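Local coordinates for protein acetyl transferase (Salmonella typhimurium, PDB 1S7K) that transfers an acetyl group, probably from acetyl coenzyme A, to the N-terminal amino group of ribosomal protein L7/L12 and acts as a dimeric GNAT-family enzyme, at residues Q66-L74 with V84-P92; I130-D140 with H170-D180. All coordinates share one frame; numbering follows the deposited sequence.

Contact 1 (Q66-L74 with V84-P92); sequences QRGYAKMYL and VLSFNAIEP
K71 pairs with F87 and Y73 with L85 through two reciprocal pairs of backbone hydrogen bonds, the pattern of an antiparallel hairpin. K71 N to F87 O measures 3.0 Å and lies on a carbonyl lone pair; L85 N to Y73 O measures 2.9 Å. Ahead of strand 71-77 the pairing continues only as a weak, bent I90 N to Y69 O bond. In the intervening non-hydrogen-bonded pair, M72 faces S86.

Apolar contacts fall on both faces. On the side of K71 and F87, K71 CG, anti to its carbonyl carbon (chi1 -66°), lies 3.5 Å from F87 CD1, with I90 CD1 at 4.0 Å from the same CG; the bend at chi2 then leads the rest of the chain away, to NZ bonded to H65 O. On the opposite face L74 CD2 meets V84 CG2 at 3.7 Å. Where helix 55-67 ends, G68, with positive phi in a Schellman motif, sets its carbonyl O 3.6 Å from I90 CB.

Helix 112-127 covers the face of K71, L85 and F87, with L85 against M113, a coenzyme A-binding residue; helix 55-67 packs on A70 and M72 through L64 and N61, and strands 14-18 and 96-103 flank the hairpin.

Contact 2 (I130-D140 with H170-D180); sequences IRRFVIKCRVD and HDVNMYARIID
R131 reaches D180 at one end of a long antiparallel pairing, and its side chain can be traced atom by atom. CB stands 3.9 Å from D180 CB. CG sits between the backbone N and the carbonyl carbon (chi1 66°), CD passes 3.6 Å from D180 OD2, and the bend at the third torsion then swings NE onto that oxygen. NE makes the main bond, 2.6 Å to D180 OD2 and nearly straight at 171°; the oxygen is in the guanidinium plane but is met on its anti side, somewhat out of the carboxylate plane, with the carboxylate turned 69° from the guanidinium. NH2 adds only a weak second bond to this oxygen. I178 CG2 lies over one guanidinium face, 4.1 Å from CZ, and Y169 of the second subunit makes a cation-pi contact with the same arginine.

Between the ends, backbone bonds join F133 with R177, I135 with Y175 and C137 with N173. R132 runs extended from CG to NE past I178 CD1, 3.5 Å from R132 CG, and lays its guanidinium over A176 CB, which is 3.3 Å from R132 NH2; E156 forms a salt bridge with its NH1. On the opposite face C137 SG approaches Y175 at the ring edge, 3.9 Å from CE2. N145 holds the hydroxyl of this tyrosine and also the amide of N173.

At the far end V139 N bonds to D171 O at 2.9 Å, and R138 is tied to D140 by a salt bridge. C137 binds coenzyme A covalently in another structure of the protein, so strand 132-138 carries part of the cofactor site, while its antiparallel partner 168-178 belongs to the C-terminal part of the central sheet, as in the GNAT fold.

Overall arrangement
From the N terminus, the chain passes through helix 55-67 into strand 71-77, and contact 1 closes the short hairpin with strand 80-91. The chain then adds strand 96-103, crosses through helix 112-127 and enters strand 132-138. Contact 2 closes a longer excursion, through helix 142-150 and strand 154-165, when strand 168-178 returns to slot between 154-165 and 132-138. The two contacts are in series, neither nested nor crossed, with centres about 15 Å apart in one mixed sheet. Strand 96-103 lies between them, yet side chains bridge it: F87 CE1 packs 3.6 Å from I130 CD1, and F87 also meets F133, beneath helix 112-127.

Contact 1 (Q66-L74 with V84-P92)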
loop_
_atom_site.group_PDB
_atom_site.type_symbol
_atom_site.label_atom_id
_atom_site.label_comp_id
_atom_site.label_asym_id
_atom_site.label_seq_id
_atom_site.Cartn_x
_atom_site.Cartn_y
_atom_site.Cartn_z
ATOM N N GLN A 66 7.354 -1.001 -17.657
ATOM C CA GLN A 66 7.415 0.028 -18.699
ATOM C C GLN A 66 6.579 1.247 -18.324
ATOM O O GLN A 66 6.808 2.356 -18.817
ATOM C CB GLN A 66 6.908 -0.531 -20.043
ATOM C CG GLN A 66 7.654 -1.759 -20.603
ATOM C CD GLN A 66 6.961 -2.390 -21.836
ATOM O OE1 GLN A 66 5.717 -2.417 -21.933
ATOM N NE2 GLN A 66 7.767 -2.911 -22.774
ATOM N N ARG A 67 5.607 1.061 -17.447
ATOM C CA ARG A 67 4.761 2.170 -17.070
ATOM C C ARG A 67 5.204 2.857 -15.791
ATOM O O ARG A 67 4.731 3.947 -15.446
ATOM C CB ARG A 67 3.326 1.659 -17.002
ATOM C CG ARG A 67 2.959 0.902 -18.304
ATOM C CD ARG A 67 1.547 0.361 -18.325
ATOM N NE ARG A 67 1.076 0.008 -19.680
ATOM C CZ ARG A 67 1.755 -0.727 -20.561
ATOM N NH1 ARG A 67 1.229 -0.976 -21.754
ATOM N NH2 ARG A 67 2.970 -1.204 -20.261
ATOM N N GLY A 68 6.176 2.243 -15.118
ATOM C CA GLY A 68 6.668 2.799 -13.869
ATOM C C GLY A 68 5.709 2.516 -12.724
ATOM O O GLY A 68 5.671 3.292 -11.747
ATOM N N TYR A 69 4.942 1.427 -12.837
ATOM C CA TYR A 69 3.980 1.055 -11.801
ATOM C C TYR A 69 4.549 0.039 -10.844
ATOM O O TYR A 69 3.967 -0.204 -9.769
ATOM C CB TYR A 69 2.708 0.467 -12.393
ATOM C CG TYR A 69 1.863 1.508 -13.097
ATOM C CD1 TYR A 69 0.919 1.127 -14.033
ATOM C CD2 TYR A 69 2.094 2.883 -12.891
ATOM C CE1 TYR A 69 0.215 2.096 -14.782
ATOM C CE2 TYR A 69 1.405 3.858 -13.632
ATOM C CZ TYR A 69 0.468 3.451 -14.582
ATOM O OH TYR A 69 -0.217 4.396 -15.375
ATOM N N ALA A 70 5.686 -0.518 -11.236
ATOM C CA ALA A 70 6.424 -1.556 -10.477
ATOM C C ALA A 70 7.718 -1.768 -11.263
ATOM O O ALA A 70 7.866 -1.213 -12.342
ATOM C CB ALA A 70 5.609 -2.913 -10.478
ATOM N N LYS A 71 8.663 -2.548 -10.728
ATOM C CA LYS A 71 9.865 -2.869 -11.492
ATOM C C LYS A 71 10.193 -4.288 -11.219
ATOM O O LYS A 71 9.987 -4.781 -10.088
ATOM C CB LYS A 71 11.074 -2.016 -11.091
ATOM C CG LYS A 71 10.920 -0.494 -11.413
ATOM C CD LYS A 71 10.929 -0.248 -12.993
ATOM C CE LYS A 71 10.546 1.222 -13.346
ATOM N NZ LYS A 71 10.566 1.270 -14.865
ATOM N N MET A 72 10.651 -5.002 -12.241
ATOM C CA MET A 72 11.072 -6.346 -11.964
ATOM C C MET A 72 12.468 -6.537 -12.588
ATOM O O MET A 72 12.595 -6.470 -13.815
ATOM C CB MET A 72 10.108 -7.392 -12.528
ATOM C CG MET A 72 10.641 -8.797 -12.289
ATOM S SD MET A 72 9.557 -9.967 -13.111
ATOM C CE MET A 72 10.163 -11.344 -12.557
ATOM N N TYR A 73 13.495 -6.728 -11.737
ATOM C CA TYR A 73 14.827 -6.959 -12.234
ATOM C C TYR A 73 15.309 -8.359 -11.860
ATOM O O TYR A 73 14.974 -8.923 -10.816
ATOM C CB TYR A 73 15.803 -5.890 -11.648
ATOM C CG TYR A 73 15.558 -4.477 -12.113
ATOM C CD1 TYR A 73 16.096 -4.014 -13.330
ATOM C CD2 TYR A 73 14.803 -3.589 -11.349
ATOM C CE1 TYR A 73 15.868 -2.663 -13.768
ATOM C CE2 TYR A 73 14.558 -2.271 -11.778
ATOM C CZ TYR A 73 15.097 -1.816 -12.985
ATOM O OH TYR A 73 14.885 -0.503 -13.383
ATOM N N LEU A 74 16.132 -8.920 -12.731
ATOM C CA LEU A 74 16.765 -10.203 -12.522
ATOM C C LEU A 74 18.229 -9.931 -12.076
ATOM O O LEU A 74 18.928 -9.097 -12.683
ATOM C CB LEU A 74 16.765 -10.999 -13.840
ATOM C CG LEU A 74 15.391 -11.535 -14.189
ATOM C CD1 LEU A 74 15.481 -12.487 -15.393
ATOM C CD2 LEU A 74 14.907 -12.367 -12.997
ATOM N N VAL A 84 15.578 -12.578 -8.004
ATOM C CA VAL A 84 14.785 -11.453 -8.486
ATOM C C VAL A 84 14.825 -10.285 -7.468
ATOM O O VAL A 84 14.831 -10.531 -6.282
ATOM C CB VAL A 84 13.296 -11.836 -8.629
ATOM C CG1 VAL A 84 12.483 -10.577 -8.875
ATOM C CG2 VAL A 84 13.081 -12.821 -9.845
ATOM N N LEU A 85 14.937 -9.052 -7.948
ATOM C CA LEU A 85 14.889 -7.861 -7.088
ATOM C C LEU A 85 13.776 -6.981 -7.710
ATOM O O LEU A 85 13.873 -6.552 -8.906
ATOM C CB LEU A 85 16.221 -7.121 -7.101
ATOM C CG LEU A 85 16.268 -5.857 -6.254
ATOM C CD1 LEU A 85 15.707 -6.131 -4.891
ATOM C CD2 LEU A 85 17.715 -5.346 -6.142
ATOM N N SER A 86 12.711 -6.749 -6.926
ATOM C CA SER A 86 11.537 -6.008 -7.418
ATOM C C SER A 86 11.115 -4.805 -6.623
ATOM O O SER A 86 11.454 -4.697 -5.449
ATOM C CB SER A 86 10.305 -6.931 -7.453
ATOM O OG SER A 86 10.511 -8.067 -8.292
ATOM N N PHE A 87 10.389 -3.898 -7.272
ATOM C CA PHE A 87 9.748 -2.801 -6.596
ATOM C C PHE A 87 8.313 -3.382 -6.813
ATOM O O PHE A 87 7.767 -3.329 -7.934
ATOM C CB PHE A 87 9.931 -1.471 -7.344
ATOM C CG PHE A 87 11.243 -0.797 -7.098
ATOM C CD1 PHE A 87 11.768 0.108 -8.034
ATOM C CD2 PHE A 87 11.955 -1.031 -5.941
ATOM C CE1 PHE A 87 12.995 0.752 -7.811
ATOM C CE2 PHE A 87 13.179 -0.387 -5.705
ATOM C CZ PHE A 87 13.709 0.505 -6.650
ATOM N N ASN A 88 7.768 -4.017 -5.768
ATOM C CA ASN A 88 6.468 -4.652 -5.897
ATOM C C ASN A 88 5.424 -3.680 -6.395
ATOM O O ASN A 88 4.512 -4.081 -7.142
ATOM C CB ASN A 88 6.006 -5.243 -4.592
ATOM C CG ASN A 88 6.896 -6.372 -4.131
ATOM O OD1 ASN A 88 7.407 -7.135 -4.945
ATOM N ND2 ASN A 88 7.068 -6.497 -2.809
ATOM N N ALA A 89 5.499 -2.429 -5.957
ATOM C CA ALA A 89 4.556 -1.406 -6.421
ATOM C C ALA A 89 5.272 -0.071 -6.295
ATOM O O ALA A 89 6.219 0.069 -5.497
ATOM C CB ALA A 89 3.317 -1.370 -5.555
ATOM N N ILE A 90 4.794 0.929 -7.028
ATOM C CA ILE A 90 5.363 2.278 -6.967
ATOM C C ILE A 90 4.180 3.213 -6.883
ATOM O O ILE A 90 3.113 2.896 -7.443
ATOM C CB ILE A 90 6.180 2.606 -8.236
ATOM C CG1 ILE A 90 7.471 1.759 -8.238
ATOM C CG2 ILE A 90 6.513 4.098 -8.303
ATOM C CD1 ILE A 90 8.233 1.774 -9.561
ATOM N N GLU A 91 4.366 4.318 -6.161
ATOM C CA GLU A 91 3.393 5.364 -5.980
ATOM C C GLU A 91 4.094 6.521 -6.730
ATOM O O GLU A 91 4.866 7.258 -6.143
ATOM C CB GLU A 91 3.247 5.657 -4.490
ATOM C CG GLU A 91 2.597 4.493 -3.727
ATOM C CD GLU A 91 2.511 4.767 -2.251
ATOM O OE1 GLU A 91 2.911 5.884 -1.833
ATOM O OE2 GLU A 91 2.048 3.856 -1.527
ATOM N N PRO A 92 3.857 6.648 -8.063
ATOM C CA PRO A 92 4.535 7.707 -8.809
ATOM C C PRO A 92 4.506 9.081 -8.195
ATOM O O PRO A 92 5.530 9.743 -8.132
ATOM C CB PRO A 92 3.850 7.662 -10.211
ATOM C CG PRO A 92 3.410 6.195 -10.317
ATOM C CD PRO A 92 2.827 6.003 -8.903
#

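Contact 2 (I130-D140 with H170-D180)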
loop_
_atom_site.group_PDB
_atom_site.type_symbol
_atom_site.label_atom_id
_atom_site.label_comp_id
_atom_site.label_asym_id
_atom_site.label_seq_id
_atom_site.Cartn_x
_atom_site.Cartn_y
_atom_site.Cartn_z
ATOM N N ILE A 130 12.310 8.043 -8.025
ATOM C CA ILE A 130 11.970 7.372 -6.746
ATOM C C ILE A 130 12.972 7.926 -5.714
ATOM O O ILE A 130 14.185 7.923 -5.971
ATOM C CB ILE A 130 12.097 5.846 -6.827
ATOM C CG1 ILE A 130 11.300 5.320 -8.030
ATOM C CG2 ILE A 130 11.582 5.185 -5.511
ATOM C CD1 ILE A 130 11.063 3.832 -7.989
ATOM N N ARG A 131 12.454 8.346 -4.544
ATOM C CA ARG A 131 13.225 8.910 -3.440
ATOM C C ARG A 131 12.969 8.178 -2.088
ATOM O O ARG A 131 13.786 8.232 -1.210
ATOM C CB ARG A 131 12.864 10.388 -3.211
ATOM C CG ARG A 131 11.392 10.588 -2.718
ATOM C CD ARG A 131 11.007 12.053 -2.883
ATOM N NE ARG A 131 11.902 12.896 -2.085
ATOM C CZ ARG A 131 11.849 12.998 -0.745
ATOM N NH1 ARG A 131 10.962 12.322 -0.025
ATOM N NH2 ARG A 131 12.697 13.798 -0.130
ATOM N N ARG A 132 11.856 7.466 -1.971
ATOM C CA ARG A 132 11.494 6.777 -0.733
ATOM C C ARG A 132 11.432 5.261 -1.042
ATOM O O ARG A 132 10.609 4.795 -1.850
ATOM C CB ARG A 132 10.122 7.278 -0.208
ATOM C CG ARG A 132 9.713 6.582 1.186
ATOM C CD ARG A 132 8.311 7.122 1.690
ATOM N NE ARG A 132 7.667 6.124 2.529
ATOM C CZ ARG A 132 8.044 5.827 3.775
ATOM N NH1 ARG A 132 7.444 4.838 4.426
ATOM N NH2 ARG A 132 8.932 6.583 4.421
ATOM N N PHE A 133 12.328 4.497 -0.423
ATOM C CA PHE A 133 12.379 3.073 -0.699
ATOM C C PHE A 133 11.900 2.364 0.521
ATOM O O PHE A 133 12.409 2.630 1.616
ATOM C CB PHE A 133 13.826 2.646 -1.023
ATOM C CG PHE A 133 14.400 3.370 -2.198
ATOM C CD1 PHE A 133 15.076 4.573 -2.015
ATOM C CD2 PHE A 133 14.189 2.889 -3.487
ATOM C CE1 PHE A 133 15.534 5.289 -3.097
ATOM C CE2 PHE A 133 14.656 3.619 -4.598
ATOM C CZ PHE A 133 15.338 4.831 -4.386
ATOM N N VAL A 134 10.921 1.493 0.357
ATOM C CA VAL A 134 10.324 0.844 1.512
ATOM C C VAL A 134 10.413 -0.635 1.539
ATOM O O VAL A 134 10.266 -1.246 0.503
ATOM C CB VAL A 134 8.814 1.202 1.570
ATOM C CG1 VAL A 134 8.137 0.578 2.810
ATOM C CG2 VAL A 134 8.697 2.786 1.617
ATOM N N ILE A 135 10.741 -1.206 2.709
ATOM C CA ILE A 135 10.753 -2.687 2.863
ATOM C C ILE A 135 9.742 -3.045 3.923
ATOM O O ILE A 135 9.887 -2.605 5.095
ATOM C CB ILE A 135 12.116 -3.241 3.346
ATOM C CG1 ILE A 135 13.111 -3.168 2.184
ATOM C CG2 ILE A 135 11.932 -4.745 3.870
ATOM C CD1 ILE A 135 14.623 -3.392 2.522
ATOM N N LYS A 136 8.714 -3.809 3.541
ATOM C CA LYS A 136 7.747 -4.298 4.532
ATOM C C LYS A 136 8.076 -5.775 4.611
ATOM O O LYS A 136 8.158 -6.439 3.538
ATOM C CB LYS A 136 6.303 -4.123 4.014
ATOM C CG LYS A 136 5.813 -2.696 3.977
ATOM C CD LYS A 136 4.555 -2.546 3.112
ATOM C CE LYS A 136 3.372 -3.135 3.757
ATOM N NZ LYS A 136 2.235 -3.140 2.742
ATOM N N CYS A 137 8.375 -6.267 5.816
ATOM C CA CYS A 137 8.618 -7.720 5.915
ATOM C C CYS A 137 8.145 -8.224 7.272
ATOM O O CYS A 137 8.147 -7.462 8.277
ATOM C CB CYS A 137 10.092 -7.981 5.741
ATOM S SG CYS A 137 11.192 -7.215 7.017
ATOM N N ARG A 138 7.762 -9.497 7.341
ATOM C CA ARG A 138 7.265 -10.061 8.598
ATOM C C ARG A 138 8.310 -9.876 9.694
ATOM O O ARG A 138 9.513 -9.957 9.436
ATOM C CB ARG A 138 6.970 -11.552 8.442
ATOM C CG ARG A 138 5.695 -11.823 7.647
ATOM C CD ARG A 138 5.391 -13.378 7.560
ATOM N NE ARG A 138 6.548 -14.194 7.935
ATOM C CZ ARG A 138 7.531 -14.593 7.132
ATOM N NH1 ARG A 138 8.514 -15.304 7.652
ATOM N NH2 ARG A 138 7.548 -14.307 5.812
ATOM N N VAL A 139 7.840 -9.646 10.914
ATOM C CA VAL A 139 8.742 -9.469 12.020
ATOM C C VAL A 139 9.614 -10.754 12.146
ATOM O O VAL A 139 10.813 -10.670 12.419
ATOM C CB VAL A 139 7.962 -9.211 13.317
ATOM C CG1 VAL A 139 8.894 -9.266 14.531
ATOM C CG2 VAL A 139 7.295 -7.841 13.223
ATOM N N ASP A 140 9.011 -11.905 11.881
ATOM C CA ASP A 140 9.724 -13.169 12.026
ATOM C C ASP A 140 10.518 -13.577 10.800
ATOM O O ASP A 140 11.055 -14.697 10.741
ATOM C CB ASP A 140 8.746 -14.302 12.478
ATOM C CG ASP A 140 7.740 -14.702 11.410
ATOM O OD1 ASP A 140 7.838 -14.259 10.254
ATOM O OD2 ASP A 140 6.813 -15.516 11.702
ATOM N N HIS A 170 0.417 -12.242 10.524
ATOM C CA HIS A 170 1.664 -11.910 11.208
ATOM C C HIS A 170 1.955 -10.430 11.230
ATOM O O HIS A 170 1.620 -9.752 10.296
ATOM C CB HIS A 170 2.809 -12.577 10.461
ATOM C CG HIS A 170 2.652 -14.062 10.406
ATOM N ND1 HIS A 170 3.091 -14.879 11.423
ATOM C CD2 HIS A 170 1.994 -14.856 9.531
ATOM C CE1 HIS A 170 2.716 -16.127 11.179
ATOM N NE2 HIS A 170 2.046 -16.147 10.038
ATOM N N ASP A 171 2.633 -9.982 12.272
ATOM C CA ASP A 171 3.038 -8.567 12.372
ATOM C C ASP A 171 4.128 -8.349 11.290
ATOM O O ASP A 171 4.950 -9.264 10.999
ATOM C CB ASP A 171 3.621 -8.311 13.756
ATOM C CG ASP A 171 2.569 -8.220 14.867
ATOM O OD1 ASP A 171 1.375 -8.605 14.655
ATOM O OD2 ASP A 171 2.997 -7.790 15.984
ATOM N N VAL A 172 4.184 -7.122 10.763
ATOM C CA VAL A 172 5.099 -6.753 9.689
ATOM C C VAL A 172 5.859 -5.465 10.021
ATOM O O VAL A 172 5.241 -4.493 10.360
ATOM C CB VAL A 172 4.292 -6.455 8.390
ATOM C CG1 VAL A 172 5.209 -5.927 7.233
ATOM C CG2 VAL A 172 3.623 -7.742 7.901
ATOM N N ASN A 173 7.174 -5.479 9.886
ATOM C CA ASN A 173 7.983 -4.283 10.125
ATOM C C ASN A 173 7.981 -3.448 8.855
ATOM O O ASN A 173 8.085 -3.972 7.734
ATOM C CB ASN A 173 9.421 -4.666 10.474
ATOM C CG ASN A 173 9.578 -5.081 11.941
ATOM O OD1 ASN A 173 8.831 -4.632 12.810
ATOM N ND2 ASN A 173 10.556 -5.949 12.218
ATOM N N MET A 174 7.856 -2.144 9.030
ATOM C CA MET A 174 7.932 -1.271 7.896
ATOM C C MET A 174 9.209 -0.481 8.073
ATOM O O MET A 174 9.379 0.238 9.067
ATOM C CB MET A 174 6.720 -0.321 7.808
ATOM C CG MET A 174 7.008 0.693 6.637
ATOM S SD MET A 174 5.614 1.768 6.248
ATOM C CE MET A 174 4.562 0.549 5.458
ATOM N N TYR A 175 10.087 -0.587 7.069
ATOM C CA TYR A 175 11.404 0.079 7.031
ATOM C C TYR A 175 11.468 1.041 5.859
ATOM O O TYR A 175 10.870 0.788 4.805
ATOM C CB TYR A 175 12.512 -0.946 6.777
ATOM C CG TYR A 175 12.819 -1.900 7.906
ATOM C CD1 TYR A 175 13.736 -1.559 8.908
ATOM C CD2 TYR A 175 12.251 -3.178 7.926
ATOM C CE1 TYR A 175 14.092 -2.540 9.919
ATOM C CE2 TYR A 175 12.581 -4.114 8.896
ATOM C CZ TYR A 175 13.520 -3.791 9.896
ATOM O OH TYR A 175 13.910 -4.790 10.832
ATOM N N ALA A 176 12.176 2.139 6.016
ATOM C CA ALA A 176 12.296 3.040 4.867
ATOM C C ALA A 176 13.654 3.690 4.799
ATOM O O ALA A 176 14.340 3.863 5.814
ATOM C CB ALA A 176 11.158 4.170 4.854
ATOM N N ARG A 177 14.061 4.004 3.578
ATOM C CA ARG A 177 15.276 4.772 3.343
ATOM C C ARG A 177 14.931 5.834 2.327
ATOM O O ARG A 177 14.308 5.505 1.295
ATOM C CB ARG A 177 16.379 3.890 2.732
ATOM C CG ARG A 177 17.728 4.635 2.819
ATOM C CD ARG A 177 18.928 3.660 2.779
ATOM N NE ARG A 177 20.096 4.394 2.336
ATOM C CZ ARG A 177 21.171 3.851 1.777
ATOM N NH1 ARG A 177 21.260 2.535 1.609
ATOM N NH2 ARG A 177 22.118 4.661 1.285
ATOM N N ILE A 178 15.309 7.091 2.609
ATOM C CA ILE A 178 15.080 8.193 1.677
ATOM C C ILE A 178 16.468 8.549 1.065
ATOM O O ILE A 178 17.483 8.650 1.800
ATOM C CB ILE A 178 14.554 9.461 2.389
ATOM C CG1 ILE A 178 13.254 9.160 3.179
ATOM C CG2 ILE A 178 14.380 10.629 1.354
ATOM C CD1 ILE A 178 12.050 8.937 2.373
ATOM N N ILE A 179 16.517 8.702 -0.254
ATOM C CA ILE A 179 17.754 9.110 -0.953
ATOM C C ILE A 179 17.310 10.189 -1.997
ATOM O O ILE A 179 16.740 9.887 -3.059
ATOM C CB ILE A 179 18.433 7.875 -1.681
ATOM C CG1 ILE A 179 18.772 6.789 -0.665
ATOM C CG2 ILE A 179 19.702 8.330 -2.300
ATOM C CD1 ILE A 179 19.439 5.490 -1.284
ATOM N N ASP A 180 17.552 11.452 -1.645
ATOM C CA ASP A 180 17.142 12.615 -2.464
ATOM C C ASP A 180 17.971 13.778 -1.892
ATOM O O ASP A 180 19.158 13.573 -1.571
ATOM C CB ASP A 180 15.659 12.892 -2.257
ATOM C CG ASP A 180 15.060 13.849 -3.316
ATOM O OD1 ASP A 180 15.753 14.209 -4.302
ATOM O OD2 ASP A 180 13.869 14.186 -3.164
HETATM O O HOH W 1 15.646 10.400 -5.625
HETATM O O HOH W 2 5.955 -11.828 11.859
HETATM O O HOH W 3 5.103 -13.932 13.177
#